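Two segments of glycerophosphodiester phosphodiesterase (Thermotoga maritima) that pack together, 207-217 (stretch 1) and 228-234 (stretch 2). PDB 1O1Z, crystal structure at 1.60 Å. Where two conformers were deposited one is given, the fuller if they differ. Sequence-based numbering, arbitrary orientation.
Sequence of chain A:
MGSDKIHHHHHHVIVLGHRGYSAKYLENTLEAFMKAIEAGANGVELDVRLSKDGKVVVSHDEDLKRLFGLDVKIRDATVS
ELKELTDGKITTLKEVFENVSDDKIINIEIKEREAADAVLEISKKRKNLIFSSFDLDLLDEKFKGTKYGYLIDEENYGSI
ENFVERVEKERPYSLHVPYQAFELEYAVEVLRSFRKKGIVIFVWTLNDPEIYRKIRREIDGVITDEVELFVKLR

Stretch 1 (207-217) NDPEIYRKIRR
Stretch 2 (228-234) ELFVKLR

The strongest polar link joins R216 to the C-terminal end of the chain. R216 NH1 donates a hydrogen bond to L233 O at 2.9 Å, with an N-H...O angle of 146°. L233 O lies at the edge of the guanidinium, near its plane, where the N-H groups point. R216 NH2 adds a weak bond to R234 O at 3.3 Å. The side chain of R216 starts toward stretch 2 and takes chi1 p, chi2 t, chi3 m and chi4 167°. Arginine suits this place because it is long and carries several donors, so one buried side chain reaches two backbone acceptors. A like charge stands close by, with R216 NH2 4.5 Å from R234 NH1; R234 O belongs to the terminal carboxylate.

A water makes the second polar link. The water O lies 2.6 Å from Y212 OH and donates to F230 O at 2.7 Å.

A helix begins at P209 in stretch 1, with phi/psi near -65/-40 through most of its residues. D208 (phi/psi -100/111, chi1 t) caps its start. D208 OD1 accepts from E210 N at 2.9 Å and, weakly, from I211 N at 3.3 Å. Y212 N to D208 O (3.1 Å) and R213 N to P209 O (3.0 Å) begin the backbone ladder. Stretch 2 continues a helix that begins earlier in the chain; K232 N bonds E228 O at 3.0 Å. The two helices run in broadly the same direction, 34° apart, with axes 11.5 Å apart at closest approach. In register, P209 CA faces F230 CA at 7.5 Å, and R216 CA faces R234 CA at 10.0 Å.

The packing centers on Y212 and F230, both buried. Y212 points toward stretch 2 with chi1 t and chi2 54°. The CA-to-CB bond of F230 points sideways to stretch 1, and the end of the side chain comes nearer, with chi1 m (-82°) and chi2 69°. The edge of F230 meets the face of Y212, with centroids 4.7 Å apart and planes at 53°. Y212 CG to F230 CE2 is 3.4 Å. F230 is the residue most covered by the other stretch. Its flat ring also reaches the start of stretch 1, with F230 CE1 3.7 Å from N207 O.

Leucines extend the apolar surface. L233 (chi1 m, chi2 t) places CD1 3.7 Å from P209 CB and 3.9 Å from Y212 CD2. L229 (chi1 t, chi2 p) places CD2 4.2 Å from P209 CG. The contact buries 394 Å² in total.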

ATOM      1  N   ASN A 207     -10.185   3.211  -9.544  1.00 10.71           N
ATOM      2  CA  ASN A 207     -10.565   4.590  -9.824  1.00 10.53           C
ATOM      3  C   ASN A 207     -11.963   4.719 -10.426  1.00 11.01           C
ATOM      4  O   ASN A 207     -12.436   5.826 -10.663  1.00 12.05           O
ATOM      5  CB  ASN A 207      -9.518   5.229 -10.729  1.00  9.97           C
ATOM      6  CG  ASN A 207      -8.173   5.359 -10.055  1.00 11.68           C
ATOM      7  OD1 ASN A 207      -8.094   5.558  -8.853  1.00 13.85           O
ATOM      8  ND2 ASN A 207      -7.099   5.247 -10.842  1.00 14.71           N
ATOM      9  N   ASP A 208     -12.615   3.593 -10.676  1.00  9.57           N
ATOM     10  CA  ASP A 208     -13.880   3.533 -11.418  1.00  9.91           C
ATOM     11  C   ASP A 208     -15.020   3.411 -10.411  1.00 10.51           C
ATOM     12  O   ASP A 208     -15.169   2.392  -9.748  1.00  9.96           O
ATOM     13  CB  ASP A 208     -13.822   2.308 -12.355  1.00 10.59           C
ATOM     14  CG  ASP A 208     -15.061   2.134 -13.216  1.00 19.19           C
ATOM     15  OD1 ASP A 208     -16.143   2.549 -12.782  1.00 15.93           O
ATOM     16  OD2 ASP A 208     -15.034   1.572 -14.341  1.00 20.65           O
ATOM     17  N   PRO A 209     -15.845   4.450 -10.268  1.00  9.82           N
ATOM     18  CA  PRO A 209     -16.915   4.403  -9.263  1.00 10.11           C
ATOM     19  C   PRO A 209     -18.004   3.367  -9.513  1.00  9.56           C
ATOM     20  O   PRO A 209     -18.698   2.956  -8.565  1.00 12.92           O
ATOM     21  CB  PRO A 209     -17.511   5.834  -9.297  1.00 13.95           C
ATOM     22  CG  PRO A 209     -17.006   6.471 -10.482  1.00 16.31           C
ATOM     23  CD  PRO A 209     -15.819   5.724 -11.001  1.00 10.64           C
ATOM     24  N   GLU A 210     -18.203   2.967 -10.759  1.00  9.25           N
ATOM     25  CA  GLU A 210     -19.205   1.964 -11.060  1.00 12.30           C
ATOM     26  C   GLU A 210     -18.765   0.597 -10.582  1.00 10.91           C
ATOM     27  O   GLU A 210     -19.546  -0.134  -9.983  1.00 12.16           O
ATOM     28  CB  GLU A 210     -19.544   1.928 -12.537  1.00 14.83           C
ATOM     29  CG  GLU A 210     -20.559   0.863 -12.920  1.00 18.39           C
ATOM     30  CD  GLU A 210     -21.911   0.983 -12.215  1.00 32.81           C
ATOM     31  OE1 GLU A 210     -22.247   2.053 -11.646  1.00 20.65           O
ATOM     32  OE2 GLU A 210     -22.655  -0.020 -12.240  1.00 27.52           O
ATOM     33  N   ILE A 211     -17.510   0.250 -10.834  1.00  8.68           N
ATOM     34  CA  ILE A 211     -16.985  -1.016 -10.311  1.00 10.44           C
ATOM     35  C   ILE A 211     -17.014  -0.993  -8.787  1.00 11.09           C
ATOM     36  O   ILE A 211     -17.404  -1.961  -8.150  1.00 10.93           O
ATOM     37  CB  ILE A 211     -15.581  -1.289 -10.836  1.00 10.85           C
ATOM     38  CG1 ILE A 211     -15.629  -1.570 -12.340  1.00 14.17           C
ATOM     39  CG2 ILE A 211     -14.943  -2.488 -10.092  1.00 12.32           C
ATOM     40  CD1 ILE A 211     -14.278  -1.588 -13.004  1.00 19.83           C
ATOM     41  N   TYR A 212     -16.662   0.141  -8.199  1.00  8.90           N
ATOM     42  CA  TYR A 212     -16.699   0.282  -6.749  1.00  9.99           C
ATOM     43  C   TYR A 212     -18.093  -0.013  -6.202  1.00 12.01           C
ATOM     44  O   TYR A 212     -18.243  -0.726  -5.213  1.00 12.42           O
ATOM     45  CB  TYR A 212     -16.274   1.705  -6.377  1.00 10.53           C
ATOM     46  CG  TYR A 212     -16.189   2.029  -4.897  1.00 11.75           C
ATOM     47  CD1 TYR A 212     -15.434   1.256  -4.035  1.00 11.30           C
ATOM     48  CD2 TYR A 212     -16.861   3.125  -4.367  1.00 16.51           C
ATOM     49  CE1 TYR A 212     -15.317   1.576  -2.695  1.00 14.76           C
ATOM     50  CE2 TYR A 212     -16.756   3.450  -3.017  1.00 20.49           C
ATOM     51  CZ  TYR A 212     -15.972   2.667  -2.190  1.00 19.72           C
ATOM     52  OH  TYR A 212     -15.842   2.963  -0.848  1.00 19.86           O
ATOM     53  N   ARG A 213     -19.126   0.561  -6.812  1.00  9.81           N
ATOM     54  CA  ARG A 213     -20.478   0.338  -6.312  1.00 10.34           C
ATOM     55  C   ARG A 213     -20.861  -1.137  -6.371  1.00 11.37           C
ATOM     56  O   ARG A 213     -21.525  -1.649  -5.465  1.00 12.42           O
ATOM     57  CB  ARG A 213     -21.480   1.158  -7.131  0.50 12.40           C
ATOM     58  CG  ARG A 213     -22.949   1.028  -6.730  0.50 13.54           C
ATOM     59  CD  ARG A 213     -23.874   1.741  -7.708  0.50 11.07           C
ATOM     60  NE  ARG A 213     -25.245   1.921  -7.218  0.50 15.06           N
ATOM     61  CZ  ARG A 213     -26.339   1.344  -7.724  0.50 14.77           C
ATOM     62  NH1 ARG A 213     -26.272   0.518  -8.768  0.50 17.62           N
ATOM     63  NH2 ARG A 213     -27.529   1.610  -7.183  0.50 15.40           N
ATOM     64  N   LYS A 214     -20.455  -1.813  -7.444  1.00 10.88           N
ATOM     65  CA  LYS A 214     -20.783  -3.214  -7.636  1.00 11.41           C
ATOM     66  C   LYS A 214     -20.138  -4.102  -6.578  1.00 12.62           C
ATOM     67  O   LYS A 214     -20.729  -5.100  -6.170  1.00 14.88           O
ATOM     68  CB  LYS A 214     -20.354  -3.676  -9.026  1.00 14.40           C
ATOM     69  CG  LYS A 214     -21.163  -3.092 -10.143  1.00 17.69           C
ATOM     70  CD  LYS A 214     -20.608  -3.508 -11.493  1.00 26.02           C
ATOM     71  N   ILE A 215     -18.945  -3.737  -6.114  1.00  9.49           N
ATOM     72  CA  ILE A 215     -18.199  -4.619  -5.213  1.00  9.33           C
ATOM     73  C   ILE A 215     -18.126  -4.150  -3.769  1.00 10.65           C
ATOM     74  O   ILE A 215     -17.583  -4.865  -2.918  1.00 12.13           O
ATOM     75  CB  ILE A 215     -16.764  -4.901  -5.725  1.00 10.15           C
ATOM     76  CG1 ILE A 215     -15.867  -3.652  -5.616  1.00 10.89           C
ATOM     77  CG2 ILE A 215     -16.801  -5.533  -7.108  1.00 10.56           C
ATOM     78  CD1 ILE A 215     -14.390  -3.915  -5.931  1.00 10.90           C
ATOM     79  N   ARG A 216     -18.645  -2.972  -3.442  1.00 10.26           N
ATOM     80  CA  ARG A 216     -18.281  -2.407  -2.148  1.00 12.72           C
ATOM     81  C   ARG A 216     -18.833  -3.146  -0.936  1.00 12.66           C
ATOM     82  O   ARG A 216     -18.227  -3.072   0.122  1.00 13.64           O
ATOM     83  CB  ARG A 216     -18.559  -0.926  -2.046  1.00 17.70           C
ATOM     84  CG  ARG A 216     -19.933  -0.569  -2.270  1.00 16.14           C
ATOM     85  CD  ARG A 216     -20.129   0.928  -2.130  1.00 20.97           C
ATOM     86  NE  ARG A 216     -19.813   1.364  -0.767  1.00 23.16           N
ATOM     87  CZ  ARG A 216     -19.657   2.634  -0.411  1.00 29.55           C
ATOM     88  NH1 ARG A 216     -19.778   3.599  -1.311  1.00 28.72           N
ATOM     89  NH2 ARG A 216     -19.392   2.943   0.848  1.00 28.11           N
ATOM     90  N   ARG A 217     -19.901  -3.917  -1.118  1.00 12.35           N
ATOM     91  CA  ARG A 217     -20.413  -4.769  -0.063  1.00 13.37           C
ATOM     92  C   ARG A 217     -19.448  -5.897   0.290  1.00 11.46           C
ATOM     93  O   ARG A 217     -19.582  -6.504   1.355  1.00 14.43           O
ATOM     94  CB  ARG A 217     -21.763  -5.378  -0.462  1.00 15.62           C
ATOM     95  N   GLU A 228     -10.830  12.310  -3.410  1.00  8.27           N
ATOM     96  CA  GLU A 228     -12.062  13.048  -3.117  1.00  9.36           C
ATOM     97  C   GLU A 228     -13.293  12.320  -3.639  1.00 10.30           C
ATOM     98  O   GLU A 228     -14.313  12.267  -2.980  1.00 10.97           O
ATOM     99  CB  GLU A 228     -12.049  14.454  -3.727  0.65 12.77           C
ATOM    100  CG  GLU A 228     -11.067  15.432  -3.110  0.65 15.99           C
ATOM    101  CD  GLU A 228     -11.005  16.743  -3.895  0.65 18.35           C
ATOM    102  OE1 GLU A 228     -11.759  17.669  -3.532  0.65 24.92           O
ATOM    103  OE2 GLU A 228     -10.240  16.844  -4.896  0.65 15.78           O
ATOM    104  N   LEU A 229     -13.189  11.765  -4.847  1.00  7.87           N
ATOM    105  CA  LEU A 229     -14.278  11.007  -5.440  1.00  7.65           C
ATOM    106  C   LEU A 229     -14.730   9.894  -4.500  1.00  7.42           C
ATOM    107  O   LEU A 229     -15.884   9.763  -4.186  1.00  9.11           O
ATOM    108  CB  LEU A 229     -13.829  10.441  -6.783  1.00  7.58           C
ATOM    109  CG  LEU A 229     -14.772   9.486  -7.515  1.00  9.78           C
ATOM    110  CD1 LEU A 229     -16.125  10.098  -7.752  1.00 11.46           C
ATOM    111  CD2 LEU A 229     -14.098   9.049  -8.821  1.00 10.51           C
ATOM    112  N   PHE A 230     -13.788   9.075  -4.037  1.00  7.09           N
ATOM    113  CA  PHE A 230     -14.148   7.904  -3.279  1.00  8.38           C
ATOM    114  C   PHE A 230     -14.576   8.244  -1.859  1.00  8.41           C
ATOM    115  O   PHE A 230     -15.472   7.614  -1.281  1.00  9.49           O
ATOM    116  CB  PHE A 230     -13.011   6.868  -3.349  1.00  8.65           C
ATOM    117  CG  PHE A 230     -13.055   6.053  -4.595  1.00  7.41           C
ATOM    118  CD1 PHE A 230     -12.781   6.610  -5.822  1.00 11.47           C
ATOM    119  CD2 PHE A 230     -13.411   4.717  -4.542  1.00 16.47           C
ATOM    120  CE1 PHE A 230     -12.880   5.854  -7.004  1.00 10.83           C
ATOM    121  CE2 PHE A 230     -13.485   3.964  -5.703  1.00 17.15           C
ATOM    122  CZ  PHE A 230     -13.225   4.544  -6.936  1.00 13.84           C
ATOM    123  N   VAL A 231     -13.995   9.294  -1.306  1.00  8.54           N
ATOM    124  CA  VAL A 231     -14.473   9.797  -0.020  1.00  9.77           C
ATOM    125  C   VAL A 231     -15.944  10.218  -0.108  1.00  9.22           C
ATOM    126  O   VAL A 231     -16.740   9.902   0.770  1.00 10.64           O
ATOM    127  CB  VAL A 231     -13.576  10.933   0.507  1.00 10.62           C
ATOM    128  CG1 VAL A 231     -14.231  11.628   1.713  1.00 14.80           C
ATOM    129  CG2 VAL A 231     -12.188  10.393   0.861  1.00 12.62           C
ATOM    130  N   LYS A 232     -16.327  10.892  -1.195  1.00  7.21           N
ATOM    131  CA  LYS A 232     -17.689  11.405  -1.378  1.00  9.01           C
ATOM    132  C   LYS A 232     -18.695  10.311  -1.760  1.00  9.28           C
ATOM    133  O   LYS A 232     -19.906  10.522  -1.695  1.00 13.56           O
ATOM    134  CB  LYS A 232     -17.699  12.557  -2.383  1.00  9.65           C
ATOM    135  CG  LYS A 232     -17.050  13.818  -1.799  1.00 12.70           C
ATOM    136  CD  LYS A 232     -17.186  15.052  -2.659  1.00 16.08           C
ATOM    137  CE  LYS A 232     -16.594  16.265  -1.942  1.00 17.94           C
ATOM    138  NZ  LYS A 232     -16.657  17.496  -2.760  1.00 20.84           N
ATOM    139  N   LEU A 233     -18.194   9.140  -2.137  1.00 10.62           N
ATOM    140  CA  LEU A 233     -19.062   8.001  -2.418  1.00 13.09           C
ATOM    141  C   LEU A 233     -19.459   7.269  -1.156  1.00 18.14           C
ATOM    142  O   LEU A 233     -20.332   6.413  -1.208  1.00 20.58           O
ATOM    143  CB  LEU A 233     -18.414   7.042  -3.415  1.00 11.87           C
ATOM    144  CG  LEU A 233     -18.265   7.601  -4.822  1.00 13.89           C
ATOM    145  CD1 LEU A 233     -17.323   6.779  -5.674  1.00 14.80           C
ATOM    146  CD2 LEU A 233     -19.634   7.715  -5.504  1.00 17.52           C
ATOM    147  N   ARG A 234     -18.840   7.617  -0.025  1.00 20.67           N
ATOM    148  CA  ARG A 234     -19.125   6.960   1.255  1.00 26.95           C
ATOM    149  C   ARG A 234     -20.622   6.720   1.429  1.00 30.69           C
ATOM    150  O   ARG A 234     -21.008   5.606   1.811  1.00 31.29           O
ATOM    151  CB  ARG A 234     -18.596   7.801   2.425  1.00 29.00           C
ATOM    152  CG  ARG A 234     -18.734   7.144   3.811  1.00 37.46           C
ATOM    153  CD  ARG A 234     -20.037   7.438   4.550  1.00 46.72           C
ATOM    154  NE  ARG A 234     -20.142   6.675   5.798  1.00 55.95           N
ATOM    155  CZ  ARG A 234     -20.481   5.385   5.889  1.00 61.13           C
ATOM    156  NH1 ARG A 234     -20.754   4.666   4.805  1.00 60.14           N
ATOM    157  NH2 ARG A 234     -20.546   4.805   7.084  1.00 63.30           N
ATOM    158  OXT ARG A 234     -21.435   7.628   1.187  1.00 30.27           O
TER
HETATM  159  O   HOH W   1     -16.304   5.374  -0.005  1.00 16.93           O